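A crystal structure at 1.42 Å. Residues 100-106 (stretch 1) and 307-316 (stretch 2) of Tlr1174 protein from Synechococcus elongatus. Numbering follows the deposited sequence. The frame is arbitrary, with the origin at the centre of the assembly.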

ATOM      1  N   ARG A 100     -18.354  13.316  10.225  1.00 24.20           N
ATOM      2  CA  ARG A 100     -18.720  11.994   9.662  1.00 24.31           C
ATOM      3  C   ARG A 100     -18.134  10.809  10.438  1.00 23.69           C
ATOM      4  O   ARG A 100     -18.337   9.645  10.066  1.00 24.69           O
ATOM      5  CB  ARG A 100     -18.353  11.932   8.171  1.00 24.42           C
ATOM      6  CG  ARG A 100     -19.128  12.916   7.294  1.00 28.67           C
ATOM      7  CD  ARG A 100     -18.915  12.637   5.805  1.00 36.09           C
ATOM      8  NE  ARG A 100     -19.641  13.565   4.925  1.00 41.76           N
ATOM      9  CZ  ARG A 100     -19.142  14.695   4.416  1.00 44.70           C
ATOM     10  NH1 ARG A 100     -17.904  15.082   4.687  1.00 44.76           N
ATOM     11  NH2 ARG A 100     -19.896  15.460   3.634  1.00 46.19           N
ATOM     12  N   LEU A 101     -17.399  11.089  11.512  1.00 22.43           N
ATOM     13  CA  LEU A 101     -16.790  10.048  12.333  1.00 22.10           C
ATOM     14  C   LEU A 101     -17.689   9.588  13.474  1.00 22.72           C
ATOM     15  O   LEU A 101     -18.425  10.417  14.051  1.00 24.16           O
ATOM     16  CB  LEU A 101     -15.466  10.544  12.917  1.00 22.00           C
ATOM     17  CG  LEU A 101     -14.416  10.976  11.891  1.00 19.75           C
ATOM     18  CD1 LEU A 101     -13.185  11.528  12.631  1.00 19.13           C
ATOM     19  CD2 LEU A 101     -14.023   9.752  11.061  1.00 18.50           C
ATOM     20  N   PRO A 102     -17.610   8.300  13.838  1.00 23.05           N
ATOM     21  CA  PRO A 102     -16.740   7.258  13.233  1.00 22.60           C
ATOM     22  C   PRO A 102     -17.321   6.636  11.962  1.00 23.08           C
ATOM     23  O   PRO A 102     -18.528   6.645  11.766  1.00 23.00           O
ATOM     24  CB  PRO A 102     -16.693   6.191  14.306  1.00 22.73           C
ATOM     25  CG  PRO A 102     -18.131   6.318  14.945  1.00 22.71           C
ATOM     26  CD  PRO A 102     -18.425   7.767  14.958  1.00 24.19           C
ATOM     27  N   TYR A 103     -16.457   6.039  11.139  1.00 22.11           N
ATOM     28  CA  TYR A 103     -16.873   5.501   9.846  1.00 21.77           C
ATOM     29  C   TYR A 103     -17.342   4.074   9.940  1.00 22.78           C
ATOM     30  O   TYR A 103     -16.852   3.316  10.766  1.00 23.20           O
ATOM     31  CB  TYR A 103     -15.674   5.463   8.893  1.00 21.77           C
ATOM     32  CG  TYR A 103     -15.266   6.782   8.308  1.00 19.97           C
ATOM     33  CD1 TYR A 103     -13.907   7.153   8.274  1.00 19.47           C
ATOM     34  CD2 TYR A 103     -16.198   7.641   7.735  1.00 21.76           C
ATOM     35  CE1 TYR A 103     -13.522   8.321   7.688  1.00 18.14           C
ATOM     36  CE2 TYR A 103     -15.831   8.808   7.156  1.00 22.02           C
ATOM     37  CZ  TYR A 103     -14.483   9.165   7.127  1.00 17.96           C
ATOM     38  OH  TYR A 103     -14.165  10.327   6.520  1.00 21.88           O
ATOM     39  N   ARG A 104     -18.256   3.716   9.027  1.00 24.10           N
ATOM     40  CA  ARG A 104     -18.681   2.337   8.836  1.00 24.77           C
ATOM     41  C   ARG A 104     -17.611   1.641   8.013  1.00 23.73           C
ATOM     42  O   ARG A 104     -17.221   2.131   6.959  1.00 24.18           O
ATOM     43  CB  ARG A 104     -20.023   2.316   8.084  1.00 26.86           C
ATOM     44  CG  ARG A 104     -20.529   0.926   7.692  1.00 29.76           C
ATOM     45  CD  ARG A 104     -20.841   0.096   8.930  1.00 39.03           C
ATOM     46  NE  ARG A 104     -22.037   0.559   9.636  1.00 45.36           N
ATOM     47  CZ  ARG A 104     -22.222   0.453  10.950  1.00 47.89           C
ATOM     48  NH1 ARG A 104     -21.280  -0.084  11.723  1.00 48.77           N
ATOM     49  NH2 ARG A 104     -23.348   0.898  11.497  1.00 48.93           N
ATOM     50  N   VAL A 105     -17.083   0.551   8.541  1.00 23.32           N
ATOM     51  CA  VAL A 105     -16.050  -0.190   7.822  1.00 22.45           C
ATOM     52  C   VAL A 105     -16.350  -1.668   7.949  1.00 22.46           C
ATOM     53  O   VAL A 105     -17.252  -2.070   8.692  1.00 23.23           O
ATOM     54  CB  VAL A 105     -14.598   0.135   8.323  1.00 22.49           C
ATOM     55  CG1 VAL A 105     -14.263   1.605   8.154  1.00 23.27           C
ATOM     56  CG2 VAL A 105     -14.400  -0.278   9.735  1.00 24.54           C
ATOM     57  N   ARG A 106     -15.629  -2.474   7.195  1.00 21.22           N
ATOM     58  CA  ARG A 106     -15.850  -3.905   7.230  1.00 21.43           C
ATOM     59  C   ARG A 106     -14.533  -4.663   7.118  1.00 21.19           C
ATOM     60  O   ARG A 106     -13.532  -4.103   6.631  1.00 20.36           O
ATOM     61  CB  ARG A 106     -16.839  -4.331   6.144  1.00 20.86           C
ATOM     62  CG  ARG A 106     -16.220  -4.553   4.807  1.00 21.96           C
ATOM     63  CD  ARG A 106     -17.241  -4.931   3.756  1.00 23.47           C
ATOM     64  NE  ARG A 106     -17.988  -3.761   3.296  1.00 23.85           N
ATOM     65  CZ  ARG A 106     -18.939  -3.838   2.371  1.00 26.78           C
ATOM     66  NH1 ARG A 106     -19.234  -5.035   1.838  1.00 26.92           N
ATOM     67  NH2 ARG A 106     -19.569  -2.753   1.976  1.00 26.39           N
ATOM     68  N   PRO A 307      -5.005  -0.791  14.816  1.00 23.56           N
ATOM     69  CA  PRO A 307      -6.409  -1.190  14.811  1.00 22.89           C
ATOM     70  C   PRO A 307      -7.326  -0.056  14.343  1.00 22.38           C
ATOM     71  O   PRO A 307      -7.114   1.118  14.689  1.00 22.03           O
ATOM     72  CB  PRO A 307      -6.665  -1.549  16.285  1.00 24.12           C
ATOM     73  CG  PRO A 307      -5.266  -1.985  16.775  1.00 23.89           C
ATOM     74  CD  PRO A 307      -4.371  -0.975  16.139  1.00 24.13           C
ATOM     75  N   LEU A 308      -8.321  -0.404  13.533  1.00 22.14           N
ATOM     76  CA  LEU A 308      -9.232   0.612  13.027  1.00 21.81           C
ATOM     77  C   LEU A 308      -9.963   1.323  14.162  1.00 21.59           C
ATOM     78  O   LEU A 308     -10.298   0.694  15.188  1.00 22.03           O
ATOM     79  CB  LEU A 308     -10.221   0.035  12.018  1.00 23.04           C
ATOM     80  CG  LEU A 308      -9.605  -0.770  10.867  1.00 22.53           C
ATOM     81  CD1 LEU A 308     -10.684  -1.071   9.874  1.00 25.42           C
ATOM     82  CD2 LEU A 308      -8.450  -0.005  10.194  1.00 23.37           C
ATOM     83  N   LEU A 309     -10.200   2.610  13.963  1.00 19.94           N
ATOM     84  CA  LEU A 309     -10.827   3.468  14.958  1.00 21.02           C
ATOM     85  C   LEU A 309     -12.341   3.430  14.819  1.00 21.41           C
ATOM     86  O   LEU A 309     -12.877   3.760  13.768  1.00 21.06           O
ATOM     87  CB  LEU A 309     -10.301   4.885  14.777  1.00 19.98           C
ATOM     88  CG  LEU A 309      -8.777   4.991  14.979  1.00 21.83           C
ATOM     89  CD1 LEU A 309      -8.290   6.326  14.444  1.00 21.50           C
ATOM     90  CD2 LEU A 309      -8.409   4.866  16.423  1.00 22.99           C
ATOM     91  N   THR A 310     -13.020   3.038  15.901  1.00 24.73           N
ATOM     92  CA  THR A 310     -14.471   2.772  15.859  1.00 26.17           C
ATOM     93  C   THR A 310     -15.317   3.809  16.613  1.00 26.59           C
ATOM     94  O   THR A 310     -16.550   3.766  16.557  1.00 26.83           O
ATOM     95  CB  THR A 310     -14.806   1.348  16.368  1.00 26.45           C
ATOM     96  OG1 THR A 310     -14.459   1.238  17.751  1.00 29.97           O
ATOM     97  CG2 THR A 310     -14.055   0.278  15.573  1.00 28.53           C
ATOM     98  N   THR A 311     -14.654   4.724  17.315  1.00 27.30           N
ATOM     99  CA  THR A 311     -15.333   5.761  18.083  1.00 28.16           C
ATOM    100  C   THR A 311     -14.630   7.098  17.893  1.00 28.34           C
ATOM    101  O   THR A 311     -13.432   7.143  17.633  1.00 27.15           O
ATOM    102  CB  THR A 311     -15.368   5.439  19.609  1.00 28.14           C
ATOM    103  OG1 THR A 311     -14.031   5.454  20.127  1.00 29.61           O
ATOM    104  CG2 THR A 311     -16.019   4.083  19.898  1.00 29.44           C
ATOM    105  N   LEU A 312     -15.374   8.188  18.013  1.00 28.89           N
ATOM    106  CA  LEU A 312     -14.782   9.521  17.944  1.00 30.84           C
ATOM    107  C   LEU A 312     -13.800   9.774  19.103  1.00 30.85           C
ATOM    108  O   LEU A 312     -12.741  10.380  18.909  1.00 30.97           O
ATOM    109  CB  LEU A 312     -15.872  10.593  17.894  1.00 32.19           C
ATOM    110  CG  LEU A 312     -15.536  12.061  17.601  1.00 34.25           C
ATOM    111  CD1 LEU A 312     -14.436  12.265  16.553  1.00 35.85           C
ATOM    112  CD2 LEU A 312     -16.807  12.775  17.161  1.00 37.11           C
ATOM    113  N   THR A 313     -14.126   9.282  20.293  1.00 30.50           N
ATOM    114  CA  THR A 313     -13.209   9.413  21.427  1.00 30.13           C
ATOM    115  C   THR A 313     -11.863   8.727  21.187  1.00 29.17           C
ATOM    116  O   THR A 313     -10.830   9.190  21.687  1.00 28.69           O
ATOM    117  CB  THR A 313     -13.825   8.845  22.712  1.00 30.98           C
ATOM    118  OG1 THR A 313     -14.141   7.465  22.513  1.00 33.53           O
ATOM    119  CG2 THR A 313     -15.075   9.612  23.068  1.00 31.51           C
ATOM    120  N   ALA A 314     -11.868   7.631  20.422  1.00 27.45           N
ATOM    121  CA  ALA A 314     -10.618   6.937  20.095  1.00 25.26           C
ATOM    122  C   ALA A 314      -9.679   7.838  19.290  1.00 24.16           C
ATOM    123  O   ALA A 314      -8.453   7.810  19.502  1.00 24.05           O
ATOM    124  CB  ALA A 314     -10.879   5.652  19.325  1.00 25.36           C
ATOM    125  N   TYR A 315     -10.241   8.632  18.379  1.00 22.59           N
ATOM    126  CA  TYR A 315      -9.441   9.614  17.652  1.00 22.62           C
ATOM    127  C   TYR A 315      -8.908  10.653  18.627  1.00 23.45           C
ATOM    128  O   TYR A 315      -7.732  11.026  18.563  1.00 22.22           O
ATOM    129  CB  TYR A 315     -10.261  10.346  16.595  1.00 21.36           C
ATOM    130  CG  TYR A 315     -10.539   9.539  15.337  1.00 19.79           C
ATOM    131  CD1 TYR A 315     -11.622   8.672  15.263  1.00 20.43           C
ATOM    132  CD2 TYR A 315      -9.762   9.712  14.204  1.00 19.94           C
ATOM    133  CE1 TYR A 315     -11.903   7.945  14.109  1.00 20.43           C
ATOM    134  CE2 TYR A 315     -10.029   8.998  13.035  1.00 18.73           C
ATOM    135  CZ  TYR A 315     -11.097   8.110  12.990  1.00 20.64           C
ATOM    136  OH  TYR A 315     -11.385   7.396  11.834  1.00 18.80           O
ATOM    137  N   GLU A 316      -9.794  11.149  19.496  1.00 24.80           N
ATOM    138  CA  GLU A 316      -9.393  12.181  20.453  1.00 26.65           C
ATOM    139  C   GLU A 316      -8.292  11.698  21.396  1.00 25.84           C
ATOM    140  O   GLU A 316      -7.364  12.463  21.677  1.00 26.52           O
ATOM    141  CB  GLU A 316     -10.590  12.726  21.229  1.00 27.74           C
ATOM    142  CG  GLU A 316     -11.478  13.687  20.397  1.00 32.43           C
ATOM    143  CD  GLU A 316     -10.924  15.133  20.251  1.00 37.01           C
ATOM    144  OE1 GLU A 316      -9.729  15.359  19.863  1.00 36.58           O
ATOM    145  OE2 GLU A 316     -11.718  16.073  20.508  1.00 41.47           O
TER
HETATM  146  O   HOH W   1     -13.800   5.884  12.147  1.00 18.25           O
HETATM  147  O   HOH W   2     -14.894   2.377  12.325  1.00 41.52           O

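This is a small, mostly apolar contact between loop residues and a loop leading into a helix, bridged by two waters, with no direct hydrogen bond across it; 378 Å² is buried, both sides summed. Its best-defined element is a CH-pi contact: Leu101 CD1 lies 3.9 Å from the centroid of the Tyr315 ring and 5° off the ring normal, so the methyl sits squarely over one face. Leu101 CD2 approaches Tyr315 CZ at 3.9 Å, while Leu101 CB meets Leu312 CD1 at 4.2 Å. A branched aliphatic side chain in the m, t rotamer thus covers the flat aromatic surface of a buried tyrosine. Pro102, preceded by a cis peptide bond, packs its ring on backbone, with CB 3.3 Å from Thr310 O. Farther along, Val105 CG2 touches Leu308 CD1 at 3.8 Å, both CA-to-CB bonds pointing toward the opposing stretch.

Between these patches, water supplies the polar link. Water 1 accepts from Tyr103 N, 2.8 Å from the oxygen of water 1, and donates to Leu309 O, 2.8 Å from that same oxygen; Tyr315 OH lies 2.9 Å from the same water oxygen, also hydrogen-bonded. The oxygen of water 2 lies 2.7 Å from Tyr103 O and 2.8 Å from Leu309 O, and water 2 donates to both. The CA-to-CB bond of Thr311 points away from the other stretch, and its OG1 caps the helix, accepting from Ala314 N at 3.1 Å.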